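Local coordinates for B12-binding domain-containing protein (PDB 6WTE) that is a cobalamin-dependent radical S-adenosylmethionine methyltransferase, TsrM, that binds cobalamin and a [4Fe-4S] cluster and methylates its substrate by probably non-radical chemistry, at residues E35-F43 with R205-R215. Sequence-based numbering, arbitrary orientation.
Sequences EVEVLDLTF and RKVDNLEYYRR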
loop_
_atom_site.group_PDB
_atom_site.type_symbol
_atom_site.label_atom_id
_atom_site.label_comp_id
_atom_site.label_asym_id
_atom_site.label_seq_id
_atom_site.Cartn_x
_atom_site.Cartn_y
_atom_site.Cartn_z
ATOM N N GLU A 35 21.594 -12.717 -12.844
ATOM C CA GLU A 35 21.772 -13.203 -11.488
ATOM C C GLU A 35 21.248 -12.132 -10.540
ATOM O O GLU A 35 21.565 -10.950 -10.702
ATOM C CB GLU A 35 23.244 -13.504 -11.208
ATOM C CG GLU A 35 23.520 -14.058 -9.824
ATOM C CD GLU A 35 25.000 -14.260 -9.567
ATOM O OE1 GLU A 35 25.815 -13.779 -10.383
ATOM O OE2 GLU A 35 25.349 -14.893 -8.547
ATOM N N VAL A 36 20.428 -12.535 -9.571
ATOM C CA VAL A 36 19.786 -11.597 -8.661
ATOM C C VAL A 36 20.148 -11.961 -7.232
ATOM O O VAL A 36 20.023 -13.123 -6.829
ATOM C CB VAL A 36 18.256 -11.586 -8.828
ATOM C CG1 VAL A 36 17.661 -10.518 -7.940
ATOM C CG2 VAL A 36 17.888 -11.362 -10.279
ATOM N N GLU A 37 20.566 -10.966 -6.461
ATOM C CA GLU A 37 20.745 -11.108 -5.026
ATOM C C GLU A 37 19.919 -10.050 -4.308
ATOM O O GLU A 37 19.840 -8.901 -4.755
ATOM C CB GLU A 37 22.224 -11.005 -4.650
ATOM C CG GLU A 37 23.020 -12.168 -5.215
ATOM C CD GLU A 37 24.477 -12.162 -4.806
ATOM O OE1 GLU A 37 25.059 -11.073 -4.638
ATOM O OE2 GLU A 37 25.036 -13.260 -4.657
ATOM N N VAL A 38 19.283 -10.457 -3.211
ATOM C CA VAL A 38 18.432 -9.593 -2.401
ATOM C C VAL A 38 19.141 -9.325 -1.085
ATOM O O VAL A 38 19.645 -10.249 -0.438
ATOM C CB VAL A 38 17.052 -10.227 -2.142
ATOM C CG1 VAL A 38 16.227 -9.351 -1.188
ATOM C CG2 VAL A 38 16.314 -10.446 -3.454
ATOM N N LEU A 39 19.173 -8.067 -0.688
ATOM C CA LEU A 39 19.698 -7.674 0.611
ATOM C C LEU A 39 18.521 -7.097 1.384
ATOM O O LEU A 39 18.049 -5.998 1.078
ATOM C CB LEU A 39 20.841 -6.674 0.444
ATOM C CG LEU A 39 21.961 -6.654 1.466
ATOM C CD1 LEU A 39 22.558 -8.049 1.617
ATOM C CD2 LEU A 39 23.018 -5.664 0.993
ATOM N N ASP A 40 18.004 -7.860 2.344
ATOM C CA ASP A 40 16.797 -7.481 3.072
ATOM C C ASP A 40 17.205 -6.917 4.430
ATOM O O ASP A 40 17.701 -7.650 5.291
ATOM C CB ASP A 40 15.861 -8.679 3.221
ATOM C CG ASP A 40 14.491 -8.285 3.719
ATOM O OD1 ASP A 40 14.318 -7.116 4.106
ATOM O OD2 ASP A 40 13.586 -9.141 3.707
ATOM N N LEU A 41 16.989 -5.615 4.619
ATOM C CA LEU A 41 17.425 -4.935 5.831
ATOM C C LEU A 41 16.382 -4.956 6.937
ATOM O O LEU A 41 16.667 -4.477 8.042
ATOM C CB LEU A 41 17.806 -3.483 5.509
ATOM C CG LEU A 41 18.856 -3.313 4.406
ATOM C CD1 LEU A 41 19.162 -1.839 4.151
ATOM C CD2 LEU A 41 20.133 -4.070 4.747
ATOM N N THR A 42 15.197 -5.519 6.678
ATOM C CA THR A 42 14.129 -5.504 7.676
ATOM C C THR A 42 14.556 -6.201 8.963
ATOM O O THR A 42 14.278 -5.713 10.063
ATOM C CB THR A 42 12.873 -6.157 7.099
ATOM O OG1 THR A 42 12.477 -5.442 5.924
ATOM C CG2 THR A 42 11.721 -6.148 8.117
ATOM N N PHE A 43 15.244 -7.335 8.847
ATOM C CA PHE A 43 15.725 -8.057 10.015
ATOM C C PHE A 43 17.145 -7.655 10.399
ATOM O O PHE A 43 17.795 -8.360 11.179
ATOM C CB PHE A 43 15.645 -9.568 9.768
ATOM C CG PHE A 43 14.328 -10.021 9.191
ATOM C CD1 PHE A 43 13.146 -9.830 9.882
ATOM C CD2 PHE A 43 14.279 -10.638 7.951
ATOM C CE1 PHE A 43 11.927 -10.247 9.347
ATOM C CE2 PHE A 43 13.071 -11.060 7.415
ATOM C CZ PHE A 43 11.894 -10.862 8.114
ATOM N N ARG A 205 20.169 -14.462 0.319
ATOM C CA ARG A 205 20.101 -13.402 -0.690
ATOM C C ARG A 205 18.888 -13.547 -1.605
ATOM O O ARG A 205 18.915 -13.137 -2.769
ATOM C CB ARG A 205 21.396 -13.331 -1.501
ATOM C CG ARG A 205 22.621 -13.299 -0.601
ATOM C CD ARG A 205 23.779 -12.567 -1.229
ATOM N NE ARG A 205 24.741 -12.132 -0.216
ATOM C CZ ARG A 205 26.054 -12.047 -0.412
ATOM N NH1 ARG A 205 26.584 -12.383 -1.582
ATOM N NH2 ARG A 205 26.842 -11.637 0.574
ATOM N N LYS A 206 17.817 -14.125 -1.072
ATOM C CA LYS A 206 16.490 -14.074 -1.660
ATOM C C LYS A 206 15.519 -13.728 -0.538
ATOM O O LYS A 206 15.808 -13.964 0.639
ATOM C CB LYS A 206 16.087 -15.404 -2.316
ATOM C CG LYS A 206 16.990 -15.869 -3.444
ATOM C CD LYS A 206 16.881 -14.930 -4.633
ATOM C CE LYS A 206 17.779 -15.380 -5.763
ATOM N NZ LYS A 206 19.210 -15.317 -5.380
ATOM N N VAL A 207 14.374 -13.140 -0.900
ATOM C CA VAL A 207 13.362 -12.844 0.110
ATOM C C VAL A 207 13.007 -14.131 0.844
ATOM O O VAL A 207 12.712 -15.160 0.222
ATOM C CB VAL A 207 12.118 -12.197 -0.524
ATOM C CG1 VAL A 207 11.035 -12.018 0.516
ATOM C CG2 VAL A 207 12.460 -10.836 -1.138
ATOM N N ASP A 208 13.062 -14.083 2.174
ATOM C CA ASP A 208 12.818 -15.251 3.031
ATOM C C ASP A 208 11.359 -15.226 3.475
ATOM O O ASP A 208 11.016 -14.678 4.523
ATOM C CB ASP A 208 13.760 -15.249 4.226
ATOM C CG ASP A 208 13.770 -16.582 4.965
ATOM O OD1 ASP A 208 12.805 -17.365 4.812
ATOM O OD2 ASP A 208 14.744 -16.839 5.699
ATOM N N ASN A 209 10.495 -15.864 2.685
ATOM C CA ASN A 209 9.063 -15.739 2.928
ATOM C C ASN A 209 8.638 -16.405 4.230
ATOM O O ASN A 209 7.794 -15.861 4.954
ATOM C CB ASN A 209 8.284 -16.293 1.740
ATOM C CG ASN A 209 8.254 -15.316 0.576
ATOM O OD1 ASN A 209 7.449 -14.390 0.564
ATOM N ND2 ASN A 209 9.144 -15.508 -0.394
ATOM N N LEU A 210 9.211 -17.568 4.561
ATOM C CA LEU A 210 8.811 -18.236 5.797
ATOM C C LEU A 210 9.221 -17.423 7.017
ATOM O O LEU A 210 8.490 -17.380 8.012
ATOM C CB LEU A 210 9.408 -19.642 5.863
ATOM C CG LEU A 210 9.003 -20.444 7.103
ATOM C CD1 LEU A 210 7.487 -20.712 7.113
ATOM C CD2 LEU A 210 9.791 -21.736 7.175
ATOM N N GLU A 211 10.378 -16.758 6.953
ATOM C CA GLU A 211 10.800 -15.907 8.063
ATOM C C GLU A 211 9.758 -14.834 8.358
ATOM O O GLU A 211 9.390 -14.613 9.517
ATOM C CB GLU A 211 12.152 -15.262 7.750
ATOM C CG GLU A 211 12.719 -14.429 8.893
ATOM C CD GLU A 211 13.049 -15.254 10.129
ATOM O OE1 GLU A 211 13.268 -16.479 10.005
ATOM O OE2 GLU A 211 13.092 -14.674 11.234
ATOM N N TYR A 212 9.255 -14.169 7.316
ATOM C CA TYR A 212 8.199 -13.182 7.522
ATOM C C TYR A 212 6.937 -13.833 8.067
ATOM O O TYR A 212 6.274 -13.277 8.950
ATOM C CB TYR A 212 7.890 -12.459 6.217
ATOM C CG TYR A 212 8.872 -11.361 5.901
ATOM C CD1 TYR A 212 8.731 -10.102 6.467
ATOM C CD2 TYR A 212 9.938 -11.586 5.041
ATOM C CE1 TYR A 212 9.623 -9.087 6.180
ATOM C CE2 TYR A 212 10.841 -10.574 4.749
ATOM C CZ TYR A 212 10.673 -9.328 5.323
ATOM O OH TYR A 212 11.549 -8.307 5.043
ATOM N N TYR A 213 6.596 -15.016 7.558
ATOM C CA TYR A 213 5.374 -15.681 8.002
ATOM C C TYR A 213 5.447 -16.033 9.481
ATOM O O TYR A 213 4.472 -15.857 10.219
ATOM C CB TYR A 213 5.135 -16.931 7.158
ATOM C CG TYR A 213 3.821 -17.626 7.423
ATOM C CD1 TYR A 213 2.628 -17.084 6.967
ATOM C CD2 TYR A 213 3.778 -18.830 8.116
ATOM C CE1 TYR A 213 1.428 -17.712 7.194
ATOM C CE2 TYR A 213 2.571 -19.478 8.348
ATOM C CZ TYR A 213 1.403 -18.909 7.883
ATOM O OH TYR A 213 0.207 -19.536 8.107
ATOM N N ARG A 214 6.602 -16.515 9.942
ATOM C CA ARG A 214 6.756 -16.859 11.350
ATOM C C ARG A 214 6.747 -15.634 12.251
ATOM O O ARG A 214 6.474 -15.761 13.450
ATOM C CB ARG A 214 8.047 -17.653 11.556
ATOM C CG ARG A 214 8.012 -19.037 10.930
ATOM C CD ARG A 214 9.318 -19.793 11.143
ATOM N NE ARG A 214 9.659 -19.924 12.559
ATOM C CZ ARG A 214 10.713 -19.347 13.127
ATOM N NH1 ARG A 214 10.949 -19.517 14.421
ATOM N NH2 ARG A 214 11.539 -18.607 12.400
ATOM N N ARG A 215 7.039 -14.457 11.705
ATOM C CA ARG A 215 7.009 -13.220 12.468
ATOM C C ARG A 215 5.704 -12.455 12.271
ATOM O O ARG A 215 5.611 -11.292 12.671
ATOM C CB ARG A 215 8.218 -12.354 12.101
ATOM C CG ARG A 215 9.529 -13.116 12.273
ATOM C CD ARG A 215 10.772 -12.294 11.959
ATOM N NE ARG A 215 11.331 -11.670 13.154
ATOM C CZ ARG A 215 12.622 -11.407 13.325
ATOM N NH1 ARG A 215 13.498 -11.727 12.381
ATOM N NH2 ARG A 215 13.041 -10.836 14.445
HETATM O O HOH W 1 14.112 -11.680 3.415
#
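Edge strand 35-40 of the Rossmann-like B12-binding domain, together with the turn at its C-terminal end, is bordered by the loop 205-208 and the short helix 209-214, which precede strand 219-221 of the second sheet. Val38 N donates to Arg205 O (2.7 Å), and Lys206, its chain bent at chi2 (-67°) and chi4, curls back to give NZ to Val36 O at 2.8 Å. Glu37 and Arg205 run side by side, carboxylate OE2 at the guanidinium edge, 3.6 Å from NH1, in a loose salt bridge; Glu37 OE1 also accepts a hydrogen bond from Tyr55 OH and pairs with Arg59. Val38 CG1 meets Val207 CG2. At the end of the strand, Tyr212 OH donates to the syn lone pair of Asp40 OD2 (2.6 Å), carboxylate and ring nearly coplanar. A water bridges that oxygen to Asp208 N, while Asp40 OD1 closes an Asx turn on Thr42 N. Phe43 lays CZ over the centre of the Tyr212 ring, the planes 49° apart, and takes Glu211 CG over one face, 4.0 Å from its centroid. Arg215, salt-bridged to Glu211, slides past the Phe43 ring in the opposite direction, the two planes 2° apart, NH1 approaching CD1 obliquely at 3.2 Å. A leucine in place of Tyr212 would probably leave Asp40 OD2 without its hydroxyl donor and Phe43 CZ without a ring to rest on. Thr42 OG1 is hydrogen-bonded to the backbone O of Asn11, a cobalamin-binding residue; strand 4-9 pairs with strand 35-40, while helices 20-31 and 48-58 pack against Val36 and Leu39 respectively.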